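Local coordinates for putative silent information regulator 2 (PDB 5OL0), which probably removes acetyl groups from protein lysines, using NAD+ as co-substrate, and so probably helps to regulate gene expression, at residues Asn32-Leu37 with Glu117-Arg122; Thr105-Phe110 with Glu288-Leu293; Pro209-Val214 with Cys231-Ser236. All blocks are in the same frame, centred on the assembly; numbering follows the deposited sequence.

How the contacts relate
Contact 1 is the first to open. It pairs 32-37, at the start of strand 36-40, with 117-122, at the start of strand 120-125, and closes a loop of about 80 residues. Contact 2 opens inside that loop, at 105-110 on helix 106-116, and closes only at 288-293 on helix 286-296. The two therefore cross, and the turn from helix 106-116 into strand 120-125 joins them. Contact 3, 209-214 with 231-236, closes a short loop of 16 residues, nested inside that of contact 2. Contacts 1 and 3, in series, touch along neighbouring strands 36-40 and 213-217 and their lead-ins. Contact 2 packs two helices.

Contact 1: residues Asn32-Leu37 with Glu117-Arg122; sequences NVRRIL and EGRLLR
The tight part of this contact is the short parallel pairing of Ile36 and Leu37 with residues 119-122. Ile36 N donates to Arg119 O over 2.9 Å, in the plane of the carbonyl. Ile36 O takes the N-H of Leu121 at 2.8 Å, and this donor lies above the carbonyl plane. Ile36 bridges Leu120, but Leu37 bridges Arg122. The second strand therefore has one extra residue, Leu121, and forms a beta bulge. Leu121 points at the other segment and lays its CB 3.7 Å from Arg35 C. Ile36 packs its CD1 on the CB of Arg119, and Leu37 CD1 lies 3.9 Å from Arg122 CB.

The other end is the solvent side, where Asn32, Arg34 and Gly118 are exposed. There two arginines lie flat on each other. The guanidinium centres of Arg34 and Arg119 are 4.2 Å apart and their planes differ by 15°. The chain of Arg119 is extended from CG to NE, while that of Arg34 bends at chi2 (-71°). Arg119 NH1 gives a nearly straight bond (161°) to Val33 O at 2.7 Å, with the oxygen in the guanidinium plane. Asn32 OD1 receives two weak bonds, from Arg34 NH2 at 2.9 Å and from Arg34 NE at 3.0 Å. These acceptors probably ease the repulsion between the like charges. Both segments enter the pairing from helix ends: Asn32 and Gly118, each with positive phi, complete Schellman motifs.

Beyond CB the Arg35 chain leads away toward 209-214, where NE bonds to Ile210 O. Arg122 forms salt bridges with Asp207 and Asp202. Leu37 makes backbone bonds with Leu213 and Ile215, so strand 36-40 lies between strands 120-125 and 213-217 of the Rossmann-like sheet. Helix 21-30 touches Val33 and Arg119, and helix 198-207 touches Leu121 and Arg122.

Contact 2: residues Thr105-Phe110 with Glu288-Leu293; sequences TAVHHF and ENVVTL
This is a buried helix-to-helix contact, mainly apolar side-chain packing, in the NAD-binding, Rossmann-like domain. The first turn of helix 106-116 packs on the middle of helix 286-296. The axes of the two short segments come within 9.1 Å, and their N-to-C directions differ by 38°. No hydrogen bond joins 105-110 to 288-293. A polar link between the helices lies one residue earlier, from Val107 N to Gln287 OE1.

Val290 carries most of the contact. It points toward helix 106-116 and offers one methyl to each of two side chains. CG1, anti to the backbone N, sits 3.3 Å from Phe110 CB, a tight approach, and also lies close to the root of the ring. CG2, anti to the carbonyl carbon, meets the CG2 of Val107 at 3.8 Å, and these two side chains cross at about a right angle. Phe110 holds its ring anti to the backbone N (chi1 -179°), which carries it across to the other helix. There its CZ reaches Leu293 CD2 at 3.9 Å. Leu293 also has CG anti to N, so the leucine tip meets the far end of the ring. Ala106 adds a lighter touch, with its CB 4.2 Å from Val291 CG2.

In the fold, helix 106-116 leads into strand 120-125 of the parallel sheet, and helix 286-296 follows its last strand, 279-282. Val107 touches Cys286, at the start of helix 286-296, which probably binds NAD+ as in a close relative.

Thr105 is the N-cap of helix 106-116. Its OG1 accepts a weak bond from Val107 N at 3.2 Å and is also hydrogen-bonded to Ala44 O. On the other helix, Glu288 O accepts from both the N and the OG1 of Thr292. Helix 21-30 covers Leu293 through Leu24 and Ala25.

Contact 3: residues Pro209-Val214 with Cys231-Ser236; sequences PIAELV and CVVPKS
The Glu212 carboxylate is gripped twice: OE1 takes a hydrogen bond from Arg34 N, and OE2 makes a salt bridge with Arg35 NH1. Both partners lie on the side away from 231-236.

Toward 231-236 the contact is van der Waals packing, partly of ring carbons on carbonyl oxygens, with no hydrogen bond across. Pro234 makes the closest approach. Its ring carbons meet the carbonyl of Pro209: CG lies 3.3 Å and CD 3.4 Å from Pro209 O. Pro234 CD also lies 3.8 Å from Ala211 O, so both carbonyls are met by the same ring. Behind it, Val233 sits against two residues of the other segment. Its CG1 faces Ala211 CB at 4.2 Å. Its CG2 holds the crowded position between the backbone N and the carbonyl carbon, 4.4 Å from Val214 CG1. Pro209 lies at the exposed end, where its CA is 3.8 Å from Val232 O.

Val214 lies in strand 213-217, and its backbone bonds to Pro238 and Val240. The loop after strand 213-217 folds back over the lead-in and first part of that strand, then enters the adjacent strand 239-242 in the parallel sheet of this Rossmann-like fold.

Contact 1: residues Asn32-Leu37 with Glu117-Arg122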
loop_
_atom_site.group_PDB
_atom_site.type_symbol
_atom_site.label_atom_id
_atom_site.label_comp_id
_atom_site.label_asym_id
_atom_site.label_seq_id
_atom_site.Cartn_x
_atom_site.Cartn_y
_atom_site.Cartn_z
ATOM N N ASN A 32 7.559 12.997 21.548
ATOM C CA ASN A 32 6.108 13.077 21.406
ATOM C C ASN A 32 5.663 13.234 19.918
ATOM O O ASN A 32 4.964 14.183 19.548
ATOM C CB ASN A 32 5.541 14.247 22.232
ATOM C CG ASN A 32 4.040 14.195 22.343
ATOM O OD1 ASN A 32 3.426 13.118 22.356
ATOM N ND2 ASN A 32 3.432 15.372 22.391
ATOM N N VAL A 33 6.053 12.278 19.096
ATOM C CA VAL A 33 5.753 12.337 17.666
ATOM C C VAL A 33 4.316 11.987 17.451
ATOM O O VAL A 33 3.899 10.922 17.828
ATOM C CB VAL A 33 6.646 11.366 16.867
ATOM C CG1 VAL A 33 6.186 11.305 15.414
ATOM C CG2 VAL A 33 8.082 11.899 16.903
ATOM N N ARG A 34 3.591 12.904 16.838
ATOM C CA ARG A 34 2.165 12.791 16.566
ATOM C C ARG A 34 1.773 12.820 15.097
ATOM O O ARG A 34 0.601 12.598 14.776
ATOM C CB ARG A 34 1.416 14.033 17.166
ATOM C CG ARG A 34 1.448 14.197 18.666
ATOM C CD ARG A 34 0.590 13.144 19.331
ATOM N NE ARG A 34 0.934 12.952 20.730
ATOM C CZ ARG A 34 0.442 11.985 21.513
ATOM N NH1 ARG A 34 -0.463 11.110 21.062
ATOM N NH2 ARG A 34 0.849 11.901 22.775
ATOM N N ARG A 35 2.680 13.180 14.212
ATOM C CA ARG A 35 2.359 13.302 12.821
ATOM C C ARG A 35 3.176 12.224 12.016
ATOM O O ARG A 35 4.167 12.554 11.333
ATOM C CB ARG A 35 2.636 14.738 12.364
ATOM C CG ARG A 35 1.789 15.737 13.194
ATOM C CD ARG A 35 1.585 17.023 12.498
ATOM N NE ARG A 35 2.862 17.583 12.064
ATOM C CZ ARG A 35 3.591 18.477 12.729
ATOM N NH1 ARG A 35 3.197 18.945 13.923
ATOM N NH2 ARG A 35 4.724 18.927 12.183
ATOM N N ILE A 36 2.792 10.956 12.185
ATOM C CA ILE A 36 3.495 9.831 11.535
ATOM C C ILE A 36 2.761 9.542 10.207
ATOM O O ILE A 36 1.579 9.251 10.201
ATOM C CB ILE A 36 3.567 8.543 12.354
ATOM C CG1 ILE A 36 4.234 8.828 13.705
ATOM C CG2 ILE A 36 4.313 7.445 11.581
ATOM C CD1 ILE A 36 4.225 7.671 14.707
ATOM N N LEU A 37 3.502 9.634 9.104
ATOM C CA LEU A 37 2.990 9.238 7.798
ATOM C C LEU A 37 3.420 7.794 7.560
ATOM O O LEU A 37 4.600 7.485 7.610
ATOM C CB LEU A 37 3.560 10.147 6.737
ATOM C CG LEU A 37 3.227 9.801 5.287
ATOM C CD1 LEU A 37 1.775 10.069 5.000
ATOM C CD2 LEU A 37 4.089 10.632 4.380
ATOM N N GLU A 117 -3.708 5.786 19.189
ATOM C CA GLU A 117 -2.802 6.562 20.051
ATOM C C GLU A 117 -2.738 8.070 19.704
ATOM O O GLU A 117 -2.034 8.825 20.368
ATOM C CB GLU A 117 -1.372 6.001 19.950
ATOM C CG GLU A 117 -1.206 4.638 20.534
ATOM C CD GLU A 117 -1.118 4.740 22.054
ATOM O OE1 GLU A 117 -0.084 5.218 22.594
ATOM O OE2 GLU A 117 -2.108 4.377 22.720
ATOM N N GLY A 118 -3.387 8.498 18.628
ATOM C CA GLY A 118 -3.299 9.868 18.169
ATOM C C GLY A 118 -1.945 10.201 17.525
ATOM O O GLY A 118 -1.529 11.364 17.589
ATOM N N ARG A 119 -1.243 9.201 16.940
ATOM C CA ARG A 119 0.058 9.460 16.262
ATOM C C ARG A 119 0.050 9.342 14.721
ATOM O O ARG A 119 1.086 9.596 14.084
ATOM C CB ARG A 119 1.124 8.570 16.847
ATOM C CG ARG A 119 1.399 8.870 18.327
ATOM C CD ARG A 119 2.481 7.939 18.823
ATOM N NE ARG A 119 2.687 7.966 20.253
ATOM C CZ ARG A 119 3.297 8.930 20.962
ATOM N NH1 ARG A 119 3.759 10.071 20.420
ATOM N NH2 ARG A 119 3.426 8.752 22.276
ATOM N N LEU A 120 -1.104 9.050 14.114
ATOM C CA LEU A 120 -1.140 8.831 12.683
ATOM C C LEU A 120 -1.554 10.058 12.014
ATOM O O LEU A 120 -2.660 10.468 12.184
ATOM C CB LEU A 120 -2.075 7.701 12.342
ATOM C CG LEU A 120 -2.132 7.222 10.880
ATOM C CD1 LEU A 120 -0.833 6.525 10.474
ATOM C CD2 LEU A 120 -3.266 6.248 10.772
ATOM N N LEU A 121 -0.680 10.660 11.206
ATOM C CA LEU A 121 -1.075 11.752 10.330
ATOM C C LEU A 121 -1.887 11.218 9.122
ATOM O O LEU A 121 -2.923 11.758 8.734
ATOM C CB LEU A 121 0.154 12.454 9.871
ATOM C CG LEU A 121 0.033 13.600 8.875
ATOM C CD1 LEU A 121 -0.732 14.811 9.436
ATOM C CD2 LEU A 121 1.473 13.924 8.472
ATOM N N ARG A 122 -1.393 10.166 8.484
ATOM C CA ARG A 122 -2.114 9.609 7.337
ATOM C C ARG A 122 -1.495 8.279 7.047
ATOM O O ARG A 122 -0.295 8.089 7.259
ATOM C CB ARG A 122 -1.971 10.523 6.109
ATOM C CG ARG A 122 -3.150 10.463 5.129
ATOM C CD ARG A 122 -4.307 11.290 5.711
ATOM N NE ARG A 122 -5.520 11.225 4.875
ATOM C CZ ARG A 122 -5.785 12.072 3.854
ATOM N NH1 ARG A 122 -4.934 13.022 3.492
ATOM N NH2 ARG A 122 -6.901 11.946 3.159
#

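Contact 2: residues Thr105-Phe110 with Glu288-Leu293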
loop_
_atom_site.group_PDB
_atom_site.type_symbol
_atom_site.label_atom_id
_atom_site.label_comp_id
_atom_site.label_asym_id
_atom_site.label_seq_id
_atom_site.Cartn_x
_atom_site.Cartn_y
_atom_site.Cartn_z
ATOM N N THR A 105 -2.930 -8.079 8.655
ATOM C CA THR A 105 -1.686 -8.529 9.252
ATOM C C THR A 105 -1.332 -7.682 10.493
ATOM O O THR A 105 -2.009 -6.701 10.819
ATOM C CB THR A 105 -0.503 -8.493 8.268
ATOM O OG1 THR A 105 -0.050 -7.143 8.073
ATOM C CG2 THR A 105 -0.817 -9.185 6.920
ATOM N N ALA A 106 -0.265 -8.081 11.170
ATOM C CA ALA A 106 0.308 -7.317 12.262
ATOM C C ALA A 106 0.641 -5.869 11.843
ATOM O O ALA A 106 0.323 -4.929 12.559
ATOM C CB ALA A 106 1.545 -8.036 12.787
ATOM N N VAL A 107 1.190 -5.668 10.650
ATOM C CA VAL A 107 1.433 -4.294 10.173
ATOM C C VAL A 107 0.111 -3.488 10.160
ATOM O O VAL A 107 0.059 -2.344 10.607
ATOM C CB VAL A 107 2.044 -4.330 8.749
ATOM C CG1 VAL A 107 1.955 -2.977 8.067
ATOM C CG2 VAL A 107 3.501 -4.804 8.777
ATOM N N HIS A 108 -0.924 -4.068 9.571
ATOM C CA HIS A 108 -2.202 -3.385 9.441
ATOM C C HIS A 108 -2.857 -2.979 10.802
ATOM O O HIS A 108 -3.407 -1.829 11.010
ATOM C CB HIS A 108 -3.163 -4.217 8.574
ATOM C CG HIS A 108 -2.660 -4.519 7.188
ATOM N ND1 HIS A 108 -2.742 -3.612 6.153
ATOM C CD2 HIS A 108 -2.091 -5.627 6.659
ATOM C CE1 HIS A 108 -2.232 -4.149 5.059
ATOM N NE2 HIS A 108 -1.843 -5.370 5.333
ATOM N N HIS A 109 -2.845 -3.932 11.719
ATOM C CA HIS A 109 -3.308 -3.693 13.076
ATOM C C HIS A 109 -2.427 -2.635 13.758
ATOM O O HIS A 109 -2.933 -1.821 14.488
ATOM C CB HIS A 109 -3.293 -4.996 13.890
ATOM C CG HIS A 109 -4.353 -5.963 13.470
ATOM N ND1 HIS A 109 -5.681 -5.617 13.440
ATOM C CD2 HIS A 109 -4.281 -7.246 13.053
ATOM C CE1 HIS A 109 -6.382 -6.653 13.035
ATOM N NE2 HIS A 109 -5.564 -7.663 12.828
ATOM N N PHE A 110 -1.122 -2.685 13.540
ATOM C CA PHE A 110 -0.238 -1.676 14.114
ATOM C C PHE A 110 -0.639 -0.259 13.707
ATOM O O PHE A 110 -0.612 0.648 14.499
ATOM C CB PHE A 110 1.229 -1.965 13.757
ATOM C CG PHE A 110 2.202 -0.978 14.334
ATOM C CD1 PHE A 110 2.443 -0.948 15.697
ATOM C CD2 PHE A 110 2.915 -0.101 13.521
ATOM C CE1 PHE A 110 3.324 -0.046 16.261
ATOM C CE2 PHE A 110 3.847 0.786 14.071
ATOM C CZ PHE A 110 4.035 0.835 15.454
ATOM N N GLU A 288 7.481 -9.068 11.794
ATOM C CA GLU A 288 8.294 -9.181 12.994
ATOM C C GLU A 288 8.816 -7.828 13.456
ATOM O O GLU A 288 8.843 -7.561 14.606
ATOM C CB GLU A 288 9.540 -10.050 12.785
ATOM C CG GLU A 288 9.321 -11.550 12.792
ATOM C CD GLU A 288 10.604 -12.299 12.405
ATOM O OE1 GLU A 288 11.689 -11.890 12.898
ATOM O OE2 GLU A 288 10.523 -13.284 11.611
ATOM N N ASN A 289 9.274 -6.999 12.551
ATOM C CA ASN A 289 9.792 -5.699 12.927
ATOM C C ASN A 289 8.742 -4.814 13.552
ATOM O O ASN A 289 9.047 -4.116 14.512
ATOM C CB ASN A 289 10.437 -4.993 11.746
ATOM C CG ASN A 289 11.747 -5.659 11.329
ATOM O OD1 ASN A 289 12.470 -6.136 12.166
ATOM N ND2 ASN A 289 12.033 -5.688 10.044
ATOM N N VAL A 290 7.507 -4.895 13.072
ATOM C CA VAL A 290 6.437 -4.075 13.646
ATOM C C VAL A 290 6.121 -4.574 15.038
ATOM O O VAL A 290 5.842 -3.777 15.912
ATOM C CB VAL A 290 5.230 -4.065 12.720
ATOM C CG1 VAL A 290 3.974 -3.679 13.386
ATOM C CG2 VAL A 290 5.501 -3.116 11.552
ATOM N N VAL A 291 6.162 -5.878 15.229
ATOM C CA VAL A 291 5.854 -6.462 16.550
ATOM C C VAL A 291 6.910 -5.953 17.549
ATOM O O VAL A 291 6.559 -5.416 18.637
ATOM C CB VAL A 291 5.768 -7.984 16.488
ATOM C CG1 VAL A 291 5.886 -8.625 17.878
ATOM C CG2 VAL A 291 4.468 -8.408 15.787
ATOM N N THR A 292 8.180 -6.020 17.144
ATOM C CA THR A 292 9.254 -5.491 18.002
ATOM C C THR A 292 9.079 -4.023 18.295
ATOM O O THR A 292 9.228 -3.623 19.416
ATOM C CB THR A 292 10.592 -5.716 17.364
ATOM O OG1 THR A 292 10.693 -7.084 17.084
ATOM C CG2 THR A 292 11.789 -5.283 18.280
ATOM N N LEU A 293 8.802 -3.217 17.270
ATOM C CA LEU A 293 8.522 -1.798 17.469
ATOM C C LEU A 293 7.415 -1.535 18.459
ATOM O O LEU A 293 7.522 -0.662 19.380
ATOM C CB LEU A 293 8.272 -1.091 16.123
ATOM C CG LEU A 293 7.965 0.380 16.123
ATOM C CD1 LEU A 293 9.044 1.180 16.849
ATOM C CD2 LEU A 293 7.827 0.832 14.663
#

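Contact 3: residues Pro209-Val214 with Cys231-Ser236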
loop_
_atom_site.group_PDB
_atom_site.type_symbol
_atom_site.label_atom_id
_atom_site.label_comp_id
_atom_site.label_asym_id
_atom_site.label_seq_id
_atom_site.Cartn_x
_atom_site.Cartn_y
_atom_site.Cartn_z
ATOM N N PRO A 209 4.331 17.163 3.559
ATOM C CA PRO A 209 5.206 18.277 3.954
ATOM C C PRO A 209 5.264 18.586 5.463
ATOM O O PRO A 209 6.232 19.182 5.914
ATOM C CB PRO A 209 4.650 19.443 3.130
ATOM C CG PRO A 209 4.227 18.769 1.865
ATOM C CD PRO A 209 3.506 17.529 2.403
ATOM N N ILE A 210 4.290 18.116 6.235
ATOM C CA ILE A 210 4.255 18.348 7.679
ATOM C C ILE A 210 4.495 17.083 8.471
ATOM O O ILE A 210 4.353 17.114 9.688
ATOM C CB ILE A 210 2.905 19.008 8.144
ATOM C CG1 ILE A 210 1.668 18.161 7.797
ATOM C CG2 ILE A 210 2.783 20.373 7.486
ATOM C CD1 ILE A 210 0.429 18.518 8.593
ATOM N N ALA A 211 4.900 15.967 7.830
ATOM C CA ALA A 211 5.227 14.756 8.617
ATOM C C ALA A 211 6.387 15.001 9.580
ATOM O O ALA A 211 7.314 15.729 9.266
ATOM C CB ALA A 211 5.567 13.580 7.720
ATOM N N GLU A 212 6.340 14.350 10.726
ATOM C CA GLU A 212 7.459 14.322 11.706
ATOM C C GLU A 212 8.269 13.022 11.605
ATOM O O GLU A 212 9.312 12.896 12.209
ATOM C CB GLU A 212 6.895 14.401 13.144
ATOM C CG GLU A 212 6.370 15.766 13.520
ATOM C CD GLU A 212 5.451 15.820 14.778
ATOM O OE1 GLU A 212 4.905 14.819 15.311
ATOM O OE2 GLU A 212 5.243 16.961 15.219
ATOM N N LEU A 213 7.737 12.048 10.862
ATOM C CA LEU A 213 8.278 10.709 10.759
ATOM C C LEU A 213 7.520 9.995 9.650
ATOM O O LEU A 213 6.272 10.137 9.525
ATOM C CB LEU A 213 8.134 9.944 12.067
ATOM C CG LEU A 213 8.555 8.483 12.021
ATOM C CD1 LEU A 213 10.040 8.301 11.760
ATOM C CD2 LEU A 213 8.106 7.792 13.293
ATOM N N VAL A 214 8.265 9.239 8.854
ATOM C CA VAL A 214 7.680 8.453 7.807
ATOM C C VAL A 214 8.192 7.017 7.971
ATOM O O VAL A 214 9.354 6.800 8.291
ATOM C CB VAL A 214 7.864 9.085 6.425
ATOM C CG1 VAL A 214 9.290 9.298 6.089
ATOM C CG2 VAL A 214 7.223 8.227 5.352
ATOM N N CYS A 231 9.684 11.616 -0.678
ATOM C CA CYS A 231 10.576 12.639 -1.225
ATOM C C CYS A 231 10.223 14.066 -0.822
ATOM O O CYS A 231 11.084 14.924 -0.919
ATOM C CB CYS A 231 10.659 12.520 -2.768
ATOM S SG CYS A 231 11.284 10.850 -3.213
ATOM N N VAL A 232 8.975 14.333 -0.445
ATOM C CA VAL A 232 8.477 15.704 -0.171
ATOM C C VAL A 232 8.359 15.976 1.354
ATOM O O VAL A 232 8.037 17.066 1.745
ATOM C CB VAL A 232 7.140 16.039 -0.875
ATOM C CG1 VAL A 232 7.259 16.009 -2.422
ATOM C CG2 VAL A 232 6.036 15.095 -0.480
ATOM N N VAL A 233 8.661 15.007 2.209
ATOM C CA VAL A 233 8.696 15.267 3.640
ATOM C C VAL A 233 9.916 16.144 3.934
ATOM O O VAL A 233 10.868 16.132 3.166
ATOM C CB VAL A 233 8.740 13.981 4.485
ATOM C CG1 VAL A 233 7.591 13.080 4.084
ATOM C CG2 VAL A 233 10.060 13.253 4.350
ATOM N N PRO A 234 9.914 16.856 5.062
ATOM C CA PRO A 234 11.077 17.709 5.379
ATOM C C PRO A 234 12.413 16.918 5.374
ATOM O O PRO A 234 12.475 15.757 5.802
ATOM C CB PRO A 234 10.737 18.255 6.758
ATOM C CG PRO A 234 9.227 18.212 6.839
ATOM C CD PRO A 234 8.819 17.000 6.046
ATOM N N LYS A 235 13.471 17.559 4.893
ATOM C CA LYS A 235 14.808 16.953 4.770
ATOM C C LYS A 235 15.406 16.459 6.084
ATOM O O LYS A 235 16.287 15.629 6.076
ATOM C CB LYS A 235 15.813 17.922 4.093
ATOM C CG LYS A 235 16.031 19.262 4.836
ATOM C CD LYS A 235 17.378 19.979 4.556
ATOM C CE LYS A 235 18.255 20.098 5.809
ATOM N NZ LYS A 235 19.422 20.963 5.532
ATOM N N SER A 236 14.895 16.938 7.198
ATOM C CA SER A 236 15.400 16.588 8.514
ATOM C C SER A 236 14.617 15.487 9.210
ATOM O O SER A 236 15.057 15.008 10.265
ATOM C CB SER A 236 15.307 17.833 9.399
ATOM O OG SER A 236 13.947 18.316 9.399
#